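Local structure of outer membrane protein TP0453 (3K8G) at residues Ala56-Phe61 against Lys151-Glu156; Phe25-Ala28 against Leu33-Arg36; Glu67-Gly72 against Leu134-Asn139; Cys119-Ser124 against Glu128-Met133; Ile37-Glu42 against Asp46-Val51. The protein alters membrane permeability at acidic pH and might take part in ligand transport as a lipoprotein of the treponemal outer membrane. All coordinates share one frame; numbering follows the deposited sequence.

Contact 1 of 5, residues Ala56-Phe61 against Lys151-Glu156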
# COMPACT_ATOMS: atom_id res chain seq x y z
N ALA A 56 4.11 -7.17 -8.50
CA ALA A 56 3.02 -6.54 -7.74
C ALA A 56 3.32 -6.54 -6.24
O ALA A 56 3.91 -7.50 -5.73
CB ALA A 56 1.69 -7.26 -8.01
N VAL A 57 2.94 -5.46 -5.57
CA VAL A 57 3.14 -5.32 -4.13
C VAL A 57 1.75 -5.15 -3.45
O VAL A 57 0.96 -4.30 -3.86
CB VAL A 57 4.03 -4.07 -3.82
CG1 VAL A 57 4.12 -3.82 -2.29
CG2 VAL A 57 5.48 -4.25 -4.37
N TYR A 58 1.50 -5.93 -2.40
CA TYR A 58 0.28 -5.85 -1.59
C TYR A 58 0.72 -5.33 -0.23
O TYR A 58 1.74 -5.79 0.30
CB TYR A 58 -0.31 -7.25 -1.42
CG TYR A 58 -0.64 -7.91 -2.72
CD1 TYR A 58 -1.94 -7.89 -3.22
CD2 TYR A 58 0.36 -8.54 -3.48
CE1 TYR A 58 -2.26 -8.50 -4.43
CE2 TYR A 58 0.05 -9.14 -4.71
CZ TYR A 58 -1.27 -9.11 -5.17
OH TYR A 58 -1.59 -9.71 -6.38
N GLY A 59 0.01 -4.35 0.33
CA GLY A 59 0.49 -3.78 1.57
C GLY A 59 -0.65 -3.56 2.56
O GLY A 59 -1.79 -3.37 2.17
N ALA A 60 -0.30 -3.53 3.83
CA ALA A 60 -1.24 -3.19 4.90
C ALA A 60 -0.47 -2.29 5.90
O ALA A 60 0.67 -2.62 6.29
CB ALA A 60 -1.73 -4.44 5.58
N PHE A 61 -1.06 -1.15 6.25
CA PHE A 61 -0.49 -0.28 7.30
C PHE A 61 -1.33 -0.37 8.59
O PHE A 61 -2.57 -0.24 8.53
CB PHE A 61 -0.49 1.18 6.84
CG PHE A 61 -0.15 2.14 7.96
CD1 PHE A 61 1.12 2.16 8.49
CD2 PHE A 61 -1.12 2.96 8.50
CE1 PHE A 61 1.44 3.04 9.55
CE2 PHE A 61 -0.82 3.82 9.55
CZ PHE A 61 0.48 3.84 10.07
N LYS A 151 -10.75 -6.70 -7.44
CA LYS A 151 -10.49 -6.80 -8.89
C LYS A 151 -9.07 -6.37 -9.29
O LYS A 151 -8.35 -7.11 -9.99
CB LYS A 151 -11.55 -6.04 -9.71
CG LYS A 151 -11.40 -6.24 -11.24
CD LYS A 151 -11.37 -7.75 -11.59
CE LYS A 151 -11.60 -8.05 -13.09
NZ LYS A 151 -11.39 -9.51 -13.41
N GLU A 152 -8.66 -5.18 -8.84
CA GLU A 152 -7.30 -4.69 -9.16
C GLU A 152 -6.24 -5.69 -8.69
O GLU A 152 -5.29 -6.00 -9.44
CB GLU A 152 -7.03 -3.30 -8.56
CG GLU A 152 -7.99 -2.15 -9.00
CD GLU A 152 -8.00 -1.87 -10.52
OE1 GLU A 152 -8.97 -1.26 -10.96
OE2 GLU A 152 -7.07 -2.26 -11.25
N CYS A 153 -6.42 -6.26 -7.50
CA CYS A 153 -5.46 -7.23 -6.95
C CYS A 153 -5.24 -8.45 -7.83
O CYS A 153 -4.19 -9.09 -7.73
CB CYS A 153 -5.82 -7.67 -5.51
SG CYS A 153 -5.54 -6.37 -4.29
N THR A 154 -6.20 -8.82 -8.68
CA THR A 154 -5.92 -9.94 -9.58
C THR A 154 -5.69 -9.55 -11.03
O THR A 154 -5.74 -10.39 -11.91
CB THR A 154 -7.02 -10.97 -9.51
OG1 THR A 154 -8.27 -10.35 -9.80
CG2 THR A 154 -7.06 -11.60 -8.10
N SER A 155 -5.41 -8.28 -11.28
CA SER A 155 -5.32 -7.75 -12.64
C SER A 155 -3.90 -7.55 -13.16
O SER A 155 -3.71 -6.85 -14.18
CB SER A 155 -6.09 -6.43 -12.73
OG SER A 155 -7.48 -6.65 -12.58
N GLU A 156 -2.90 -8.15 -12.50
CA GLU A 156 -1.51 -7.84 -12.89
C GLU A 156 -1.24 -8.28 -14.32
O GLU A 156 -1.45 -9.44 -14.68
CB GLU A 156 -0.46 -8.37 -11.88
CG GLU A 156 -0.45 -9.89 -11.64
CD GLU A 156 0.44 -10.30 -10.47
OE1 GLU A 156 -0.10 -10.64 -9.39
OE2 GLU A 156 1.69 -10.30 -10.63
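Tyr-58, on strand 54-62, reaches helix 147-153 near its end with its phenol, and the contact divides into a close half built on Cys-153 and a looser half built on Glu-156. In the close half the hydroxyl OH of Tyr-58 donates to the backbone O of Cys-153 at 3.0 Å. The donor lies in the carbonyl plane, with a C=O...donor angle of 152°, and the same oxygen sits at the edge of the ring. Ring atom CE1 of Tyr-58 also meets CB of Cys-153 at 3.8 Å. The Cys-153 sulfur completes a sulfur-aromatic contact from the edge, with SG 5.1 Å from the centroid of the Tyr-58 ring; SG stands beside the backbone N (chi1 -71°), a turn that directs it along the CD1-CE1 side. One edge of the tyrosine is thus held by polar and apolar atoms of a single residue.

The partly exposed Glu-156 makes the slacker half. Its carboxylate oxygen OE2 lies 4.0 Å from CB of Ala-56, a plain van der Waals approach, while OE2 takes its hydrogen bond from Thr-55, just before the strand segment. Tyr-24 of the adjacent strand covers both halves, touching Cys-153 and Glu-156. The arrangement is that of a helix end docked on a face of the U-shaped beta-half-barrel, here by a tyrosine hydroxyl bound to a backbone carbonyl near the end of helix 147-153.

Contact 2 of 5, residues Phe25-Ala28 against Leu33-Arg36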
# COMPACT_ATOMS: atom_id res chain seq x y z
N PHE A 25 -0.05 -2.08 -5.45
CA PHE A 25 0.69 -1.38 -6.52
C PHE A 25 1.16 -2.40 -7.57
O PHE A 25 2.06 -3.17 -7.28
CB PHE A 25 1.98 -0.78 -5.96
CG PHE A 25 1.80 0.29 -4.91
CD1 PHE A 25 1.91 1.64 -5.24
CD2 PHE A 25 1.64 -0.06 -3.57
CE1 PHE A 25 1.78 2.63 -4.27
CE2 PHE A 25 1.50 0.93 -2.60
CZ PHE A 25 1.57 2.27 -2.94
N PRO A 26 0.60 -2.36 -8.79
CA PRO A 26 1.32 -3.03 -9.89
C PRO A 26 2.64 -2.30 -10.11
O PRO A 26 2.65 -1.09 -10.17
CB PRO A 26 0.38 -2.87 -11.10
CG PRO A 26 -0.82 -2.05 -10.64
CD PRO A 26 -0.60 -1.62 -9.22
N VAL A 27 3.77 -3.00 -10.16
CA VAL A 27 5.05 -2.29 -10.27
C VAL A 27 5.20 -1.61 -11.65
O VAL A 27 5.65 -0.48 -11.71
CB VAL A 27 6.25 -3.19 -9.93
CG1 VAL A 27 7.59 -2.47 -10.16
CG2 VAL A 27 6.13 -3.66 -8.44
N ALA A 28 4.82 -2.30 -12.72
CA ALA A 28 4.88 -1.71 -14.10
C ALA A 28 4.00 -0.47 -14.23
O ALA A 28 2.79 -0.50 -13.94
CB ALA A 28 4.54 -2.74 -15.15
N LEU A 33 6.87 6.38 -8.55
CA LEU A 33 6.11 6.50 -7.30
C LEU A 33 6.66 5.58 -6.19
O LEU A 33 6.90 6.01 -5.06
CB LEU A 33 4.63 6.20 -7.53
CG LEU A 33 3.79 6.16 -6.25
CD1 LEU A 33 3.71 7.58 -5.73
CD2 LEU A 33 2.40 5.57 -6.53
N ILE A 34 6.86 4.31 -6.52
CA ILE A 34 7.32 3.34 -5.51
C ILE A 34 8.73 3.70 -5.05
O ILE A 34 9.04 3.63 -3.87
CB ILE A 34 7.27 1.89 -6.05
CG1 ILE A 34 5.82 1.48 -6.32
CG2 ILE A 34 7.90 0.93 -5.03
CD1 ILE A 34 5.68 0.33 -7.33
N SER A 35 9.59 4.09 -6.00
CA SER A 35 10.94 4.54 -5.65
C SER A 35 10.89 5.67 -4.64
O SER A 35 11.62 5.63 -3.66
CB SER A 35 11.73 4.97 -6.90
OG SER A 35 12.14 3.82 -7.60
N ARG A 36 10.05 6.68 -4.89
CA ARG A 36 9.94 7.83 -3.99
C ARG A 36 9.45 7.45 -2.60
O ARG A 36 9.95 7.96 -1.59
CB ARG A 36 8.98 8.88 -4.56
CG ARG A 36 9.49 9.61 -5.77
CD ARG A 36 8.44 10.61 -6.25
NE ARG A 36 8.98 11.46 -7.31
CZ ARG A 36 9.61 12.62 -7.11
NH1 ARG A 36 9.78 13.09 -5.88
NH2 ARG A 36 10.08 13.31 -8.15
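The ring of Phe-25 is the flat group that carries this contact, and Leu-33 meets it at the edge: methyl CD2 of Leu-33 lies in the ring plane, 3.8 Å from CE1 of Phe-25. The two side chains cross at about a right angle, and it is the CD2 branch of the leucine that touches. Ile-34 approaches the ring obliquely, its CG1 4.1 Å from CD1 of Phe-25. Here the two side chains pass alongside one another in opposite senses, and the tip of the isoleucine therefore travels back toward the strand, where its CD1 comes within 4.1 Å of CB of Phe-25.

That methyl has further neighbours in the turn after the strand. CD1 of Ile-34 lies 4.0 Å from CA of Val-27, and CG2 of Val-27 approaches the same CD1 at 4.2 Å, the two side chains crossing almost perpendicularly. The reach comes from the isoleucine torsions: CG1 stands beside the backbone N (chi1 -65°), and the chain then extends to CD1 (chi2 158°). All four side chains are buried, and their mutual contacts are purely apolar. The polar carbonyl of Pro-26 is engaged by Asn-30 in the intervening loop.

Leu-33 also touches Leu-248 and Ala-249 of helix 245-253. The contact is a strand-turn-helix connection, in which the inward side of amphipathic helix 2 packs on the beta-half-barrel in a part of the protein whose helices move when the hydrophobic cavity opens.

Contact 3 of 5, residues Glu67-Gly72 against Leu134-Asn139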
# COMPACT_ATOMS: atom_id res chain seq x y z
N GLU A 67 3.36 0.16 11.60
CA GLU A 67 4.13 -0.75 10.76
C GLU A 67 3.46 -0.90 9.43
O GLU A 67 2.23 -0.78 9.35
CB GLU A 67 4.19 -2.13 11.41
CG GLU A 67 2.81 -2.72 11.75
CD GLU A 67 2.86 -4.16 12.24
OE1 GLU A 67 3.63 -4.95 11.70
OE2 GLU A 67 2.18 -4.48 13.23
N PHE A 68 4.24 -1.20 8.40
CA PHE A 68 3.70 -1.64 7.12
C PHE A 68 4.08 -3.10 6.97
O PHE A 68 5.20 -3.50 7.34
CB PHE A 68 4.37 -0.89 5.96
CG PHE A 68 3.82 0.49 5.70
CD1 PHE A 68 2.81 0.68 4.76
CD2 PHE A 68 4.41 1.61 6.30
CE1 PHE A 68 2.33 1.98 4.45
CE2 PHE A 68 3.93 2.92 6.00
CZ PHE A 68 2.88 3.09 5.09
N ARG A 69 3.17 -3.91 6.43
CA ARG A 69 3.49 -5.29 6.08
C ARG A 69 3.24 -5.40 4.62
O ARG A 69 2.17 -5.00 4.16
CB ARG A 69 2.58 -6.26 6.82
CG ARG A 69 2.64 -6.07 8.38
CD ARG A 69 1.85 -7.21 9.07
NE ARG A 69 1.55 -6.78 10.44
CZ ARG A 69 0.46 -7.12 11.11
NH1 ARG A 69 -0.47 -7.91 10.55
NH2 ARG A 69 0.28 -6.66 12.33
N LEU A 70 4.21 -5.96 3.89
CA LEU A 70 4.16 -5.95 2.43
C LEU A 70 4.43 -7.34 1.91
O LEU A 70 5.27 -8.07 2.40
CB LEU A 70 5.24 -4.99 1.86
CG LEU A 70 5.19 -3.56 2.41
CD1 LEU A 70 6.51 -2.84 2.24
CD2 LEU A 70 4.04 -2.82 1.70
N PHE A 71 3.71 -7.68 0.86
CA PHE A 71 3.91 -8.93 0.19
C PHE A 71 4.12 -8.66 -1.30
O PHE A 71 3.33 -7.96 -1.92
CB PHE A 71 2.69 -9.82 0.42
CG PHE A 71 2.80 -11.18 -0.20
CD1 PHE A 71 3.15 -12.29 0.56
CD2 PHE A 71 2.52 -11.36 -1.56
CE1 PHE A 71 3.23 -13.57 -0.01
CE2 PHE A 71 2.61 -12.64 -2.15
CZ PHE A 71 2.95 -13.73 -1.37
N GLY A 72 5.20 -9.21 -1.85
CA GLY A 72 5.55 -9.00 -3.28
C GLY A 72 5.50 -10.29 -4.08
O GLY A 72 5.93 -11.32 -3.58
N LEU A 134 4.70 -15.02 8.31
CA LEU A 134 4.90 -16.24 7.51
C LEU A 134 3.91 -17.35 7.85
O LEU A 134 3.55 -18.13 6.97
CB LEU A 134 6.35 -16.75 7.59
CG LEU A 134 7.37 -15.81 6.96
CD1 LEU A 134 8.79 -16.37 7.13
CD2 LEU A 134 7.07 -15.52 5.47
N SER A 135 3.46 -17.43 9.11
CA SER A 135 2.46 -18.45 9.48
C SER A 135 1.13 -18.30 8.68
O SER A 135 0.35 -19.26 8.54
CB SER A 135 2.14 -18.40 10.97
OG SER A 135 1.33 -17.28 11.27
N ARG A 136 0.90 -17.09 8.16
CA ARG A 136 -0.29 -16.81 7.36
C ARG A 136 -0.17 -17.32 5.91
O ARG A 136 -1.13 -17.28 5.15
CB ARG A 136 -0.68 -15.32 7.45
CG ARG A 136 -1.14 -14.93 8.91
CD ARG A 136 -1.89 -13.56 8.98
NE ARG A 136 -0.99 -12.49 8.59
CZ ARG A 136 -0.24 -11.79 9.45
NH1 ARG A 136 -0.34 -12.06 10.76
NH2 ARG A 136 0.57 -10.81 9.00
N LEU A 137 1.02 -17.79 5.55
CA LEU A 137 1.18 -18.59 4.31
C LEU A 137 0.43 -19.90 4.39
O LEU A 137 0.01 -20.44 3.34
CB LEU A 137 2.67 -18.84 3.99
CG LEU A 137 3.53 -17.61 3.65
CD1 LEU A 137 5.00 -18.00 3.63
CD2 LEU A 137 3.13 -16.95 2.33
N VAL A 138 0.26 -20.41 5.61
CA VAL A 138 -0.39 -21.71 5.89
C VAL A 138 -1.81 -21.46 6.34
O VAL A 138 -2.74 -22.15 5.90
CB VAL A 138 0.35 -22.48 7.06
CG1 VAL A 138 -0.40 -23.79 7.46
CG2 VAL A 138 1.79 -22.77 6.70
N ASN A 139 -2.00 -20.47 7.22
CA ASN A 139 -3.33 -20.13 7.73
C ASN A 139 -3.64 -18.63 7.54
O ASN A 139 -3.41 -17.84 8.46
CB ASN A 139 -3.45 -20.52 9.23
CG ASN A 139 -3.33 -22.05 9.47
OD1 ASN A 139 -2.44 -22.49 10.17
ND2 ASN A 139 -4.23 -22.84 8.88
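Two cationic side chains, Arg-69 and Arg-136, meet across this buried contact, NH1 of Arg-69 lying 3.4 Å from NH2 of Arg-136. Both atoms are donors and do not bond to each other; the guanidinium planes are 32° apart and the chains cross near a right angle.

The acids nearby probably account for this proximity. Arg-69 grips Glu-67 side-on, its NE bonding OE1 of Glu-67 at 3.0 Å while its NH2 takes OE2 at the same length. The acid is held in or near the guanidinium plane, although both oxygens are approached from above the carboxylate plane. Arg-136 forms a salt bridge to Glu-128 through NH2; Glu-128 also has a long, weak ion pair with Arg-69. Backbone carbonyls supply further acceptors: Val-15 O for NH1 of Arg-69 and Val-14 O for NE of Arg-136.

The apolar part is smaller. CD2 of Leu-137 sits at the ring edge of Phe-71, 4.1 Å from CE1. With CG opposite the backbone N (chi1 -178°), the ring's CE1 edge comes up to the leucine methyl. Helix 11-15 touches both residues through Val-14.

The chemistry implies that Glu-67, Glu-128 and the carbonyls of Val-14 and Val-15 probably draw both guanidinium groups into one buried polar cluster.

Contact 4 of 5, residues Cys119-Ser124 against Glu128-Met133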
# COMPACT_ATOMS: atom_id res chain seq x y z
N CYS A 119 8.37 -11.09 1.54
CA CYS A 119 7.62 -10.48 2.66
C CYS A 119 8.51 -9.47 3.35
O CYS A 119 9.65 -9.78 3.67
CB CYS A 119 7.18 -11.55 3.68
SG CYS A 119 6.08 -12.82 2.98
N VAL A 120 7.99 -8.28 3.60
CA VAL A 120 8.75 -7.20 4.20
C VAL A 120 7.87 -6.62 5.28
O VAL A 120 6.67 -6.39 5.07
CB VAL A 120 9.08 -6.08 3.17
CG1 VAL A 120 9.72 -4.85 3.84
CG2 VAL A 120 9.98 -6.62 2.08
N ILE A 121 8.46 -6.42 6.46
CA ILE A 121 7.76 -5.76 7.52
C ILE A 121 8.65 -4.60 7.92
O ILE A 121 9.84 -4.80 8.23
CB ILE A 121 7.58 -6.72 8.75
CG1 ILE A 121 6.80 -7.99 8.34
CG2 ILE A 121 6.92 -5.96 9.93
CD1 ILE A 121 6.75 -9.06 9.46
N PHE A 122 8.09 -3.40 7.88
CA PHE A 122 8.85 -2.18 8.14
C PHE A 122 8.16 -1.39 9.24
O PHE A 122 6.94 -1.21 9.22
CB PHE A 122 8.87 -1.31 6.87
CG PHE A 122 9.34 0.09 7.13
CD1 PHE A 122 10.71 0.35 7.26
CD2 PHE A 122 8.42 1.11 7.34
CE1 PHE A 122 11.17 1.66 7.55
CE2 PHE A 122 8.87 2.42 7.63
CZ PHE A 122 10.23 2.68 7.74
N GLY A 123 8.92 -0.88 10.20
CA GLY A 123 8.33 0.12 11.10
C GLY A 123 8.92 0.17 12.49
O GLY A 123 10.11 -0.01 12.66
N SER A 124 8.08 0.44 13.47
CA SER A 124 8.52 0.61 14.83
C SER A 124 8.97 -0.70 15.48
O SER A 124 8.82 -1.79 14.92
CB SER A 124 7.37 1.18 15.64
OG SER A 124 6.47 0.14 15.99
N GLU A 128 5.20 -6.47 13.60
CA GLU A 128 4.91 -7.90 13.74
C GLU A 128 6.19 -8.70 13.53
O GLU A 128 7.06 -8.32 12.71
CB GLU A 128 3.87 -8.31 12.68
CG GLU A 128 3.45 -9.79 12.77
CD GLU A 128 2.26 -10.11 11.91
OE1 GLU A 128 2.46 -10.05 10.67
OE2 GLU A 128 1.17 -10.40 12.46
N ARG A 129 6.30 -9.81 14.25
CA ARG A 129 7.40 -10.76 14.01
C ARG A 129 7.21 -11.46 12.66
O ARG A 129 6.09 -11.84 12.29
CB ARG A 129 7.43 -11.81 15.15
CG ARG A 129 7.81 -11.23 16.58
CD ARG A 129 7.73 -12.32 17.75
NE ARG A 129 6.40 -12.86 17.88
CZ ARG A 129 5.94 -13.99 17.32
NH1 ARG A 129 6.74 -14.83 16.67
NH2 ARG A 129 4.67 -14.29 17.43
N MET A 130 8.31 -11.60 11.91
CA MET A 130 8.28 -12.20 10.58
C MET A 130 7.69 -13.61 10.65
O MET A 130 6.87 -13.98 9.82
CB MET A 130 9.70 -12.20 9.93
CG MET A 130 9.81 -12.89 8.56
SD MET A 130 8.76 -12.04 7.38
CE MET A 130 9.63 -10.47 7.26
N SER A 131 8.05 -14.42 11.66
CA SER A 131 7.48 -15.78 11.70
C SER A 131 5.97 -15.80 11.87
O SER A 131 5.29 -16.74 11.41
CB SER A 131 8.17 -16.71 12.73
OG SER A 131 7.52 -16.67 13.95
N LYS A 132 5.40 -14.75 12.48
CA LYS A 132 3.95 -14.65 12.59
C LYS A 132 3.31 -14.32 11.24
O LYS A 132 2.27 -14.91 10.87
CB LYS A 132 3.53 -13.66 13.68
CG LYS A 132 2.04 -13.58 13.88
CD LYS A 132 1.69 -12.78 15.17
CE LYS A 132 0.17 -12.85 15.40
NZ LYS A 132 -0.26 -11.73 16.24
N MET A 133 3.91 -13.37 10.51
CA MET A 133 3.46 -13.10 9.13
C MET A 133 3.56 -14.33 8.24
O MET A 133 2.59 -14.67 7.53
CB MET A 133 4.25 -11.99 8.50
CG MET A 133 3.77 -11.67 7.08
SD MET A 133 4.51 -10.12 6.54
CE MET A 133 3.81 -10.06 4.83
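Different torsions bring the two methionines onto one strand residue, Ile-121. Met-133 is extended throughout (chi1 -179°), a straight rod that carries its sulfur to the isoleucine. Met-130 starts the same way but folds at its next two bonds (chi2 61°), curling its methyl back to the strand.

SD of Met-133 lies 3.6 Å from CG1 of Ile-121, the two chains running alongside in opposite directions. CE of Met-130 reaches CD1 of the same isoleucine at 3.9 Å. That CD1 also abuts the backbone leading into the helix, 3.3 Å from the carbonyl O of Glu-128 and 3.7 Å from CA of Met-130.

Two residues earlier on the strand, Cys-119 receives the methionine ends: its CB is 3.9 Å from CE of Met-133, and its carbonyl O is 3.7 Å from CE of Met-130. Phe-71 of the adjacent strand touches Cys-119, while Tyr-102 touches Met-130.

Cys-119 and Ile-121, two apart along the strand, present one apolar face to a helix that follows after a short loop. This is a strand-loop-helix unit, with helix 130-135, probably amphipathic, laid by its methionines against the beta-half-barrel.

Contact 5 of 5, residues Ile37-Glu42 against Asp46-Val51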
# COMPACT_ATOMS: atom_id res chain seq x y z
N ILE A 37 8.45 6.57 -2.53
CA ILE A 37 7.98 6.12 -1.22
C ILE A 37 9.11 5.42 -0.47
O ILE A 37 9.35 5.73 0.70
CB ILE A 37 6.76 5.20 -1.34
CG1 ILE A 37 5.59 5.97 -1.92
CG2 ILE A 37 6.39 4.60 0.05
CD1 ILE A 37 4.48 5.09 -2.42
N ILE A 38 9.81 4.52 -1.15
CA ILE A 38 10.91 3.80 -0.51
C ILE A 38 11.97 4.76 0.03
O ILE A 38 12.38 4.66 1.19
CB ILE A 38 11.53 2.77 -1.46
CG1 ILE A 38 10.57 1.59 -1.64
CG2 ILE A 38 12.96 2.33 -0.98
CD1 ILE A 38 11.02 0.63 -2.71
N GLU A 39 12.37 5.72 -0.82
CA GLU A 39 13.32 6.76 -0.46
C GLU A 39 12.95 7.52 0.81
O GLU A 39 13.82 7.79 1.63
CB GLU A 39 13.47 7.79 -1.59
CG GLU A 39 14.20 7.29 -2.79
CD GLU A 39 14.31 8.37 -3.84
OE1 GLU A 39 14.93 9.41 -3.53
OE2 GLU A 39 13.75 8.18 -4.95
N ASN A 40 11.67 7.88 0.94
CA ASN A 40 11.16 8.59 2.11
C ASN A 40 11.34 7.80 3.43
O ASN A 40 11.29 8.39 4.51
CB ASN A 40 9.67 8.91 1.94
CG ASN A 40 9.38 9.96 0.85
OD1 ASN A 40 10.27 10.66 0.37
ND2 ASN A 40 8.10 10.07 0.48
N HIS A 41 11.56 6.49 3.33
CA HIS A 41 11.63 5.62 4.52
C HIS A 41 12.98 4.94 4.78
O HIS A 41 13.15 4.29 5.82
CB HIS A 41 10.52 4.56 4.49
CG HIS A 41 9.15 5.10 4.74
ND1 HIS A 41 8.07 4.78 3.94
CD2 HIS A 41 8.69 5.95 5.68
CE1 HIS A 41 7.00 5.40 4.39
NE2 HIS A 41 7.34 6.12 5.44
N GLU A 42 13.93 5.07 3.86
CA GLU A 42 15.31 4.59 4.03
C GLU A 42 15.44 3.12 3.65
O GLU A 42 15.59 2.81 2.47
CB GLU A 42 15.87 4.85 5.45
CG GLU A 42 15.97 6.33 5.84
CD GLU A 42 17.36 6.93 5.61
OE1 GLU A 42 18.27 6.68 6.42
OE2 GLU A 42 17.52 7.69 4.62
N ASP A 46 18.94 -2.85 -1.19
CA ASP A 46 18.31 -4.17 -1.24
C ASP A 46 16.81 -4.06 -1.55
O ASP A 46 16.26 -4.83 -2.36
CB ASP A 46 18.49 -4.95 0.08
CG ASP A 46 19.89 -4.82 0.68
OD1 ASP A 46 20.17 -3.83 1.40
OD2 ASP A 46 20.71 -5.74 0.48
N ILE A 47 16.16 -3.10 -0.92
CA ILE A 47 14.69 -2.91 -1.14
C ILE A 47 14.41 -2.50 -2.58
O ILE A 47 13.54 -3.09 -3.23
CB ILE A 47 14.08 -1.90 -0.14
CG1 ILE A 47 14.47 -2.25 1.30
CG2 ILE A 47 12.53 -1.85 -0.26
CD1 ILE A 47 13.83 -3.55 1.87
N LYS A 48 15.17 -1.54 -3.10
CA LYS A 48 15.04 -1.14 -4.51
C LYS A 48 15.32 -2.33 -5.42
O LYS A 48 14.58 -2.58 -6.37
CB LYS A 48 15.96 0.05 -4.86
CG LYS A 48 15.40 1.40 -4.42
CD LYS A 48 15.96 2.56 -5.25
CE LYS A 48 15.33 3.89 -4.80
NZ LYS A 48 15.67 5.03 -5.72
N LYS A 49 16.38 -3.08 -5.11
CA LYS A 49 16.71 -4.27 -5.89
C LYS A 49 15.56 -5.27 -5.92
O LYS A 49 15.26 -5.85 -6.98
CB LYS A 49 18.02 -4.91 -5.40
CG LYS A 49 19.27 -4.13 -5.85
CD LYS A 49 20.55 -4.70 -5.23
CE LYS A 49 21.81 -3.98 -5.73
NZ LYS A 49 21.79 -2.55 -5.32
N ILE A 50 14.92 -5.48 -4.77
CA ILE A 50 13.76 -6.39 -4.69
C ILE A 50 12.61 -5.88 -5.57
O ILE A 50 12.00 -6.66 -6.34
CB ILE A 50 13.32 -6.64 -3.22
CG1 ILE A 50 14.43 -7.40 -2.46
CG2 ILE A 50 11.99 -7.45 -3.16
CD1 ILE A 50 14.22 -7.49 -0.97
N VAL A 51 12.34 -4.58 -5.47
CA VAL A 51 11.25 -3.95 -6.25
C VAL A 51 11.48 -4.13 -7.74
O VAL A 51 10.53 -4.43 -8.46
CB VAL A 51 11.00 -2.46 -5.88
CG1 VAL A 51 9.78 -1.92 -6.62
CG2 VAL A 51 10.69 -2.35 -4.44
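Ile-38 and its partners Ile-47 and Val-51 form the apolar seam of an antiparallel helical hairpin, made by amphipathic helices 2 and 3. The short segments 37-41 and 46-51 run at 164° with a closest axis approach of 10.8 Å, and the longer branch of Ile-38 reaches into the gap.

From CB, which points at the opposite helix, the side chain of Ile-38 divides. The short branch ends at CG2, 4.3 Å from CG of Lys-48, where it meets the aliphatic base of the lysine. The long branch begins with CG1, placed beside the backbone N (chi1 -72°), which is 4.2 Å from CG2 of Ile-47. It then extends (chi2 172°) to CD1, which meets two methyls, CG2 of Ile-47 at 3.8 Å and, closer still, CG2 of Val-51. The isoleucines meet at a slant, whereas Ile-38 and Val-51 lie alongside in opposite directions. Val-51 also touches Ile-34, one turn earlier on the first helix.

On the more exposed flank, Glu-39 and Lys-48 form a long salt bridge, with OE2 of Glu-39 3.8 Å from NZ of Lys-48. Both chains are extended beyond CG, the lysine end also rests near CG of the glutamate, and the ion pair lies beside the apolar seam. These two helices are among those that move away when the cavity opens. The tightest point of the seam is the methyl pair CD1 of Ile-38 and CG2 of Val-51, at 3.5 Å, closer than two methyls normally pack.

Overall arrangement
From the N terminus, contact 2 comes first, closing a short loop between strand 21-26 and helix 31-41. The chain then turns back, and helix 45-52 packs on the same helix in contact 5, so these two contacts follow in series and share a packing surface through Ile-34 and Val-51. Contact 1 opens next on strand 54-62 and spans about ninety residues to helix 147-153. Within that span lies contact 3, and within contact 3 in turn lies the tight loop of contact 4; both use helix 130-135. Strands 21-26, 54-62, 67-74 and 117-123 are successive neighbours, tying helices 31-41, 147-153 and 130-135 to adjoining parts of the half-barrel.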